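Local structure of type IV pilus assembly protein PilF (Thermus thermophilus HB8, 5OIU) at residues Val281-Pro291 against Ala309-Cys320. The protein is an AAA+ ATPase that binds ATP and powers assembly of type IV pili. Numbering follows the deposited sequence.
Sequences VCEHCKVEVKP and ARLYKGMGCERC. With ZN (zinc ion), chain S.
Cys282 and Cys285, a CxxC pair, meet Cys317 and Cys320, a second, round one zinc ion; the SG atoms of Cys282 and Cys320 lie 2.4 and 2.3 Å from the zinc, that of Cys317 farther, at 2.7 Å. In Cys285, SG stands between the backbone N and the carbonyl carbon (chi1 58°), which turns it to the metal and to the N-H of Gly316, a weak bond of 3.1 Å. Glycine suits position 316, where a side chain would jam against the preceding carbonyl O. Met315 N meets Cys285 O almost straight (178°), and beyond it the chains pair as antiparallel strands. On one face Glu288 lies alongside Tyr312, its CG 3.6 Å from CE2, while the aliphatic chain of Lys286 reaches the same ring. At the far end Lys290 CD lies over a face of the Arg310 guanidinium, whose NH2 bonds back to Ala309 O but not to the like-charged Lys290 NZ 3.0 Å away. Were Arg310 an alanine, Ala309 O would probably lose this donor and Lys290 CD the group beneath it. The two-stranded sheet, joined through helices 293-298 and 303-308, follows strand 269-281; Pro291 packs on Leu296 of helix 293-298 and Leu311 on Leu375.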
ATOM      1  N   VAL C 281     -30.807 -16.378 -28.270  1.00 40.05           N
ATOM      2  CA  VAL C 281     -31.404 -16.126 -29.578  1.00 45.24           C
ATOM      3  C   VAL C 281     -32.632 -17.008 -29.777  1.00 44.71           C
ATOM      4  O   VAL C 281     -32.586 -18.223 -29.536  1.00 43.32           O
ATOM      5  CB  VAL C 281     -30.371 -16.376 -30.689  1.00 45.87           C
ATOM      6  CG1 VAL C 281     -31.042 -16.317 -32.051  1.00 44.96           C
ATOM      7  CG2 VAL C 281     -29.225 -15.368 -30.609  1.00 46.44           C
ATOM      8  N   CYS C 282     -33.730 -16.401 -30.234  1.00 46.92           N
ATOM      9  CA  CYS C 282     -34.919 -17.165 -30.597  1.00 46.32           C
ATOM     10  C   CYS C 282     -34.595 -18.237 -31.634  1.00 52.76           C
ATOM     11  O   CYS C 282     -33.807 -18.026 -32.559  1.00 54.12           O
ATOM     12  CB  CYS C 282     -36.008 -16.240 -31.141  1.00 52.65           C
ATOM     13  SG  CYS C 282     -37.455 -17.119 -31.860  1.00 60.73           S
ATOM     14  N   GLU C 283     -35.212 -19.401 -31.478  1.00 59.95           N
ATOM     15  CA  GLU C 283     -34.858 -20.531 -32.324  1.00 63.65           C
ATOM     16  C   GLU C 283     -35.538 -20.500 -33.680  1.00 62.97           C
ATOM     17  O   GLU C 283     -35.077 -21.185 -34.596  1.00 61.32           O
ATOM     18  CB  GLU C 283     -35.205 -21.843 -31.626  1.00 68.95           C
ATOM     19  CG  GLU C 283     -34.290 -22.175 -30.487  1.00 71.10           C
ATOM     20  CD  GLU C 283     -32.906 -22.587 -30.953  1.00 78.63           C
ATOM     21  OE1 GLU C 283     -32.613 -22.499 -32.172  1.00 76.31           O
ATOM     22  OE2 GLU C 283     -32.109 -23.010 -30.085  1.00 85.54           O
ATOM     23  N   HIS C 284     -36.607 -19.717 -33.827  1.00 62.49           N
ATOM     24  CA  HIS C 284     -37.459 -19.780 -35.007  1.00 65.99           C
ATOM     25  C   HIS C 284     -37.197 -18.669 -36.017  1.00 66.77           C
ATOM     26  O   HIS C 284     -37.618 -18.797 -37.171  1.00 68.91           O
ATOM     27  CB  HIS C 284     -38.936 -19.757 -34.585  1.00 71.57           C
ATOM     28  CG  HIS C 284     -39.311 -20.864 -33.648  1.00 80.86           C
ATOM     29  ND1 HIS C 284     -40.128 -20.671 -32.552  1.00 82.10           N
ATOM     30  CD2 HIS C 284     -38.968 -22.177 -33.635  1.00 81.62           C
ATOM     31  CE1 HIS C 284     -40.271 -21.815 -31.905  1.00 80.12           C
ATOM     32  NE2 HIS C 284     -39.577 -22.743 -32.541  1.00 83.05           N
ATOM     33  N   CYS C 285     -36.530 -17.582 -35.624  1.00 63.73           N
ATOM     34  CA  CYS C 285     -36.062 -16.592 -36.585  1.00 56.24           C
ATOM     35  C   CYS C 285     -34.544 -16.489 -36.593  1.00 56.45           C
ATOM     36  O   CYS C 285     -33.997 -15.475 -37.032  1.00 59.32           O
ATOM     37  CB  CYS C 285     -36.674 -15.226 -36.299  1.00 61.36           C
ATOM     38  SG  CYS C 285     -36.330 -14.639 -34.663  1.00 58.36           S
ATOM     39  N   LYS C 286     -33.852 -17.513 -36.114  1.00 56.97           N
ATOM     40  CA  LYS C 286     -32.403 -17.468 -36.082  1.00 59.15           C
ATOM     41  C   LYS C 286     -31.856 -17.466 -37.505  1.00 61.70           C
ATOM     42  O   LYS C 286     -32.434 -18.053 -38.418  1.00 63.23           O
ATOM     43  CB  LYS C 286     -31.841 -18.650 -35.286  1.00 51.06           C
ATOM     44  CG  LYS C 286     -30.343 -18.570 -35.061  1.00 51.98           C
ATOM     45  CD  LYS C 286     -29.754 -19.858 -34.495  1.00 55.46           C
ATOM     46  CE  LYS C 286     -30.126 -20.075 -33.045  1.00 51.90           C
ATOM     47  NZ  LYS C 286     -29.256 -21.139 -32.448  1.00 61.37           N
ATOM     48  N   VAL C 287     -30.720 -16.797 -37.691  1.00 62.66           N
ATOM     49  CA  VAL C 287     -30.176 -16.589 -39.023  1.00 59.45           C
ATOM     50  C   VAL C 287     -28.672 -16.371 -38.894  1.00 58.64           C
ATOM     51  O   VAL C 287     -28.180 -15.963 -37.840  1.00 59.81           O
ATOM     52  CB  VAL C 287     -30.895 -15.404 -39.709  1.00 64.72           C
ATOM     53  CG1 VAL C 287     -30.454 -14.089 -39.117  1.00 61.75           C
ATOM     54  CG2 VAL C 287     -30.583 -15.417 -41.143  1.00 73.99           C
ATOM     55  N   GLU C 288     -27.933 -16.683 -39.959  1.00 55.28           N
ATOM     56  CA  GLU C 288     -26.487 -16.519 -39.938  1.00 57.88           C
ATOM     57  C   GLU C 288     -26.104 -15.083 -40.264  1.00 59.47           C
ATOM     58  O   GLU C 288     -26.834 -14.360 -40.948  1.00 59.51           O
ATOM     59  CB  GLU C 288     -25.807 -17.464 -40.934  1.00 56.86           C
ATOM     60  CG  GLU C 288     -25.445 -18.802 -40.331  1.00 60.03           C
ATOM     61  CD  GLU C 288     -24.602 -19.677 -41.245  1.00 67.44           C
ATOM     62  OE1 GLU C 288     -24.088 -19.160 -42.266  1.00 68.23           O
ATOM     63  OE2 GLU C 288     -24.449 -20.883 -40.925  1.00 65.01           O
ATOM     64  N   VAL C 289     -24.956 -14.659 -39.743  1.00 54.20           N
ATOM     65  CA  VAL C 289     -24.295 -13.447 -40.212  1.00 54.43           C
ATOM     66  C   VAL C 289     -22.839 -13.794 -40.472  1.00 54.22           C
ATOM     67  O   VAL C 289     -22.236 -14.590 -39.742  1.00 50.83           O
ATOM     68  CB  VAL C 289     -24.425 -12.257 -39.228  1.00 50.50           C
ATOM     69  CG1 VAL C 289     -25.850 -12.108 -38.740  1.00 53.49           C
ATOM     70  CG2 VAL C 289     -23.495 -12.412 -38.060  1.00 53.50           C
ATOM     71  N   LYS C 290     -22.301 -13.261 -41.555  1.00 61.66           N
ATOM     72  CA  LYS C 290     -20.880 -13.417 -41.813  1.00 56.35           C
ATOM     73  C   LYS C 290     -20.158 -12.530 -40.817  1.00 59.37           C
ATOM     74  O   LYS C 290     -20.394 -11.316 -40.800  1.00 58.10           O
ATOM     75  CB  LYS C 290     -20.529 -13.035 -43.250  1.00 56.47           C
ATOM     76  CG  LYS C 290     -19.038 -13.032 -43.568  1.00 59.96           C
ATOM     77  CD  LYS C 290     -18.384 -14.383 -43.292  1.00 66.85           C
ATOM     78  CE  LYS C 290     -16.853 -14.274 -43.345  1.00 69.41           C
ATOM     79  NZ  LYS C 290     -16.204 -15.498 -43.920  1.00 72.27           N
ATOM     80  N   PRO C 291     -19.346 -13.084 -39.931  1.00 55.22           N
ATOM     81  CA  PRO C 291     -18.578 -12.243 -39.019  1.00 50.82           C
ATOM     82  C   PRO C 291     -17.407 -11.601 -39.733  1.00 54.33           C
ATOM     83  O   PRO C 291     -16.886 -12.122 -40.724  1.00 54.92           O
ATOM     84  CB  PRO C 291     -18.098 -13.239 -37.960  1.00 53.64           C
ATOM     85  CG  PRO C 291     -17.983 -14.521 -38.706  1.00 54.01           C
ATOM     86  CD  PRO C 291     -19.103 -14.519 -39.707  1.00 57.20           C
ATOM     87  N   ALA C 309     -15.884 -20.058 -38.647  1.00 65.66           N
ATOM     88  CA  ALA C 309     -16.759 -19.438 -37.662  1.00 58.93           C
ATOM     89  C   ALA C 309     -17.885 -18.670 -38.322  1.00 60.65           C
ATOM     90  O   ALA C 309     -17.650 -17.850 -39.210  1.00 64.86           O
ATOM     91  CB  ALA C 309     -15.958 -18.507 -36.762  1.00 62.41           C
ATOM     92  N   ARG C 310     -19.114 -18.963 -37.901  1.00 62.60           N
ATOM     93  CA  ARG C 310     -20.293 -18.183 -38.249  1.00 58.89           C
ATOM     94  C   ARG C 310     -20.953 -17.720 -36.955  1.00 53.49           C
ATOM     95  O   ARG C 310     -20.769 -18.328 -35.899  1.00 51.98           O
ATOM     96  CB  ARG C 310     -21.282 -19.000 -39.109  1.00 62.52           C
ATOM     97  CG  ARG C 310     -21.158 -18.811 -40.656  1.00 68.72           C
ATOM     98  CD  ARG C 310     -19.721 -18.436 -41.107  1.00 73.27           C
ATOM     99  NE  ARG C 310     -19.369 -18.741 -42.502  1.00 79.29           N
ATOM    100  CZ  ARG C 310     -18.187 -18.453 -43.063  1.00 85.42           C
ATOM    101  NH1 ARG C 310     -17.949 -18.772 -44.332  1.00 86.67           N
ATOM    102  NH2 ARG C 310     -17.227 -17.863 -42.356  1.00 76.88           N
ATOM    103  N   LEU C 311     -21.689 -16.610 -37.038  1.00 50.52           N
ATOM    104  CA  LEU C 311     -22.428 -16.027 -35.922  1.00 47.58           C
ATOM    105  C   LEU C 311     -23.901 -15.935 -36.295  1.00 47.43           C
ATOM    106  O   LEU C 311     -24.282 -16.148 -37.449  1.00 51.46           O
ATOM    107  CB  LEU C 311     -21.913 -14.629 -35.547  1.00 43.27           C
ATOM    108  CG  LEU C 311     -20.538 -14.405 -34.919  1.00 51.84           C
ATOM    109  CD1 LEU C 311     -20.260 -12.904 -34.891  1.00 47.59           C
ATOM    110  CD2 LEU C 311     -20.385 -15.020 -33.516  1.00 43.20           C
ATOM    111  N   TYR C 312     -24.733 -15.593 -35.309  1.00 40.85           N
ATOM    112  CA  TYR C 312     -26.176 -15.711 -35.442  1.00 46.01           C
ATOM    113  C   TYR C 312     -26.867 -14.539 -34.765  1.00 44.74           C
ATOM    114  O   TYR C 312     -26.327 -13.928 -33.844  1.00 45.96           O
ATOM    115  CB  TYR C 312     -26.688 -17.048 -34.844  1.00 49.61           C
ATOM    116  CG  TYR C 312     -25.976 -18.251 -35.422  1.00 48.19           C
ATOM    117  CD1 TYR C 312     -24.713 -18.630 -34.967  1.00 47.86           C
ATOM    118  CD2 TYR C 312     -26.543 -18.980 -36.455  1.00 51.65           C
ATOM    119  CE1 TYR C 312     -24.045 -19.705 -35.532  1.00 53.05           C
ATOM    120  CE2 TYR C 312     -25.886 -20.067 -37.014  1.00 47.60           C
ATOM    121  CZ  TYR C 312     -24.650 -20.424 -36.555  1.00 50.34           C
ATOM    122  OH  TYR C 312     -24.025 -21.502 -37.131  1.00 55.80           O
ATOM    123  N   LYS C 313     -28.067 -14.226 -35.245  1.00 46.15           N
ATOM    124  CA  LYS C 313     -28.964 -13.312 -34.554  1.00 50.28           C
ATOM    125  C   LYS C 313     -30.388 -13.768 -34.813  1.00 51.51           C
ATOM    126  O   LYS C 313     -30.652 -14.646 -35.632  1.00 53.43           O
ATOM    127  CB  LYS C 313     -28.754 -11.860 -34.993  1.00 49.20           C
ATOM    128  CG  LYS C 313     -29.483 -11.479 -36.278  1.00 56.26           C
ATOM    129  CD  LYS C 313     -29.245 -10.007 -36.656  1.00 63.29           C
ATOM    130  CE  LYS C 313     -30.531  -9.332 -37.207  1.00 75.60           C
ATOM    131  NZ  LYS C 313     -30.307  -8.300 -38.283  1.00 70.90           N
ATOM    132  N   GLY C 314     -31.332 -13.160 -34.070  1.00 50.23           N
ATOM    133  CA  GLY C 314     -32.739 -13.386 -34.282  1.00 50.56           C
ATOM    134  C   GLY C 314     -33.352 -12.253 -35.080  1.00 58.58           C
ATOM    135  O   GLY C 314     -33.288 -11.088 -34.674  1.00 55.14           O
ATOM    136  N   MET C 315     -33.945 -12.600 -36.230  1.00 59.31           N
ATOM    137  CA  MET C 315     -34.541 -11.578 -37.081  1.00 59.63           C
ATOM    138  C   MET C 315     -35.807 -11.000 -36.475  1.00 59.41           C
ATOM    139  O   MET C 315     -36.219  -9.907 -36.874  1.00 58.23           O
ATOM    140  CB  MET C 315     -34.835 -12.139 -38.471  1.00 61.37           C
ATOM    141  CG  MET C 315     -33.702 -11.933 -39.469  1.00 62.92           C
ATOM    142  SD  MET C 315     -33.202 -10.202 -39.583  1.00 78.76           S
ATOM    143  CE  MET C 315     -31.734 -10.333 -40.618  1.00 80.51           C
ATOM    144  N   GLY C 316     -36.412 -11.694 -35.511  1.00 62.41           N
ATOM    145  CA  GLY C 316     -37.617 -11.228 -34.847  1.00 61.83           C
ATOM    146  C   GLY C 316     -38.859 -11.876 -35.428  1.00 63.46           C
ATOM    147  O   GLY C 316     -39.077 -11.796 -36.641  1.00 63.00           O
ATOM    148  N   CYS C 317     -39.679 -12.519 -34.593  1.00 60.29           N
ATOM    149  CA  CYS C 317     -40.879 -13.187 -35.084  1.00 64.92           C
ATOM    150  C   CYS C 317     -41.914 -13.294 -33.969  1.00 67.00           C
ATOM    151  O   CYS C 317     -41.661 -12.945 -32.813  1.00 63.27           O
ATOM    152  CB  CYS C 317     -40.555 -14.572 -35.651  1.00 62.43           C
ATOM    153  SG  CYS C 317     -40.370 -15.868 -34.413  1.00 72.21           S
ATOM    154  N   GLU C 318     -43.088 -13.819 -34.335  1.00 75.60           N
ATOM    155  CA  GLU C 318     -44.222 -13.885 -33.415  1.00 75.64           C
ATOM    156  C   GLU C 318     -43.871 -14.593 -32.105  1.00 70.47           C
ATOM    157  O   GLU C 318     -44.397 -14.220 -31.052  1.00 69.26           O
ATOM    158  CB  GLU C 318     -45.401 -14.590 -34.101  1.00 77.92           C
ATOM    159  CG  GLU C 318     -45.570 -14.245 -35.590  1.00 90.60           C
ATOM    160  CD  GLU C 318     -44.893 -15.258 -36.516  1.00 92.49           C
ATOM    161  OE1 GLU C 318     -45.228 -16.462 -36.444  1.00 87.01           O
ATOM    162  OE2 GLU C 318     -44.007 -14.844 -37.303  1.00 88.35           O
ATOM    163  N   ARG C 319     -42.981 -15.594 -32.148  1.00 70.73           N
ATOM    164  CA  ARG C 319     -42.647 -16.431 -30.993  1.00 64.72           C
ATOM    165  C   ARG C 319     -41.683 -15.774 -29.997  1.00 65.41           C
ATOM    166  O   ARG C 319     -41.388 -16.378 -28.962  1.00 70.74           O
ATOM    167  CB  ARG C 319     -42.054 -17.775 -31.466  1.00 68.06           C
ATOM    168  CG  ARG C 319     -43.070 -18.806 -32.013  1.00 71.55           C
ATOM    169  CD  ARG C 319     -43.877 -19.526 -30.902  1.00 75.71           C
ATOM    170  NE  ARG C 319     -44.877 -18.662 -30.249  1.00 76.73           N
ATOM    171  CZ  ARG C 319     -45.094 -18.587 -28.929  1.00 72.33           C
ATOM    172  NH1 ARG C 319     -46.027 -17.769 -28.454  1.00 68.70           N
ATOM    173  NH2 ARG C 319     -44.379 -19.319 -28.073  1.00 63.43           N
ATOM    174  N   CYS C 320     -41.196 -14.558 -30.253  1.00 65.94           N
ATOM    175  CA  CYS C 320     -40.188 -13.954 -29.388  1.00 59.48           C
ATOM    176  C   CYS C 320     -40.430 -12.460 -29.199  1.00 61.11           C
ATOM    177  O   CYS C 320     -39.476 -11.696 -29.002  1.00 63.48           O
ATOM    178  CB  CYS C 320     -38.777 -14.176 -29.954  1.00 57.01           C
ATOM    179  SG  CYS C 320     -38.504 -13.414 -31.585  1.00 54.78           S
TER
HETATM  180 ZN    ZN S 503     -38.133 -15.123 -33.097  1.00 60.01          ZN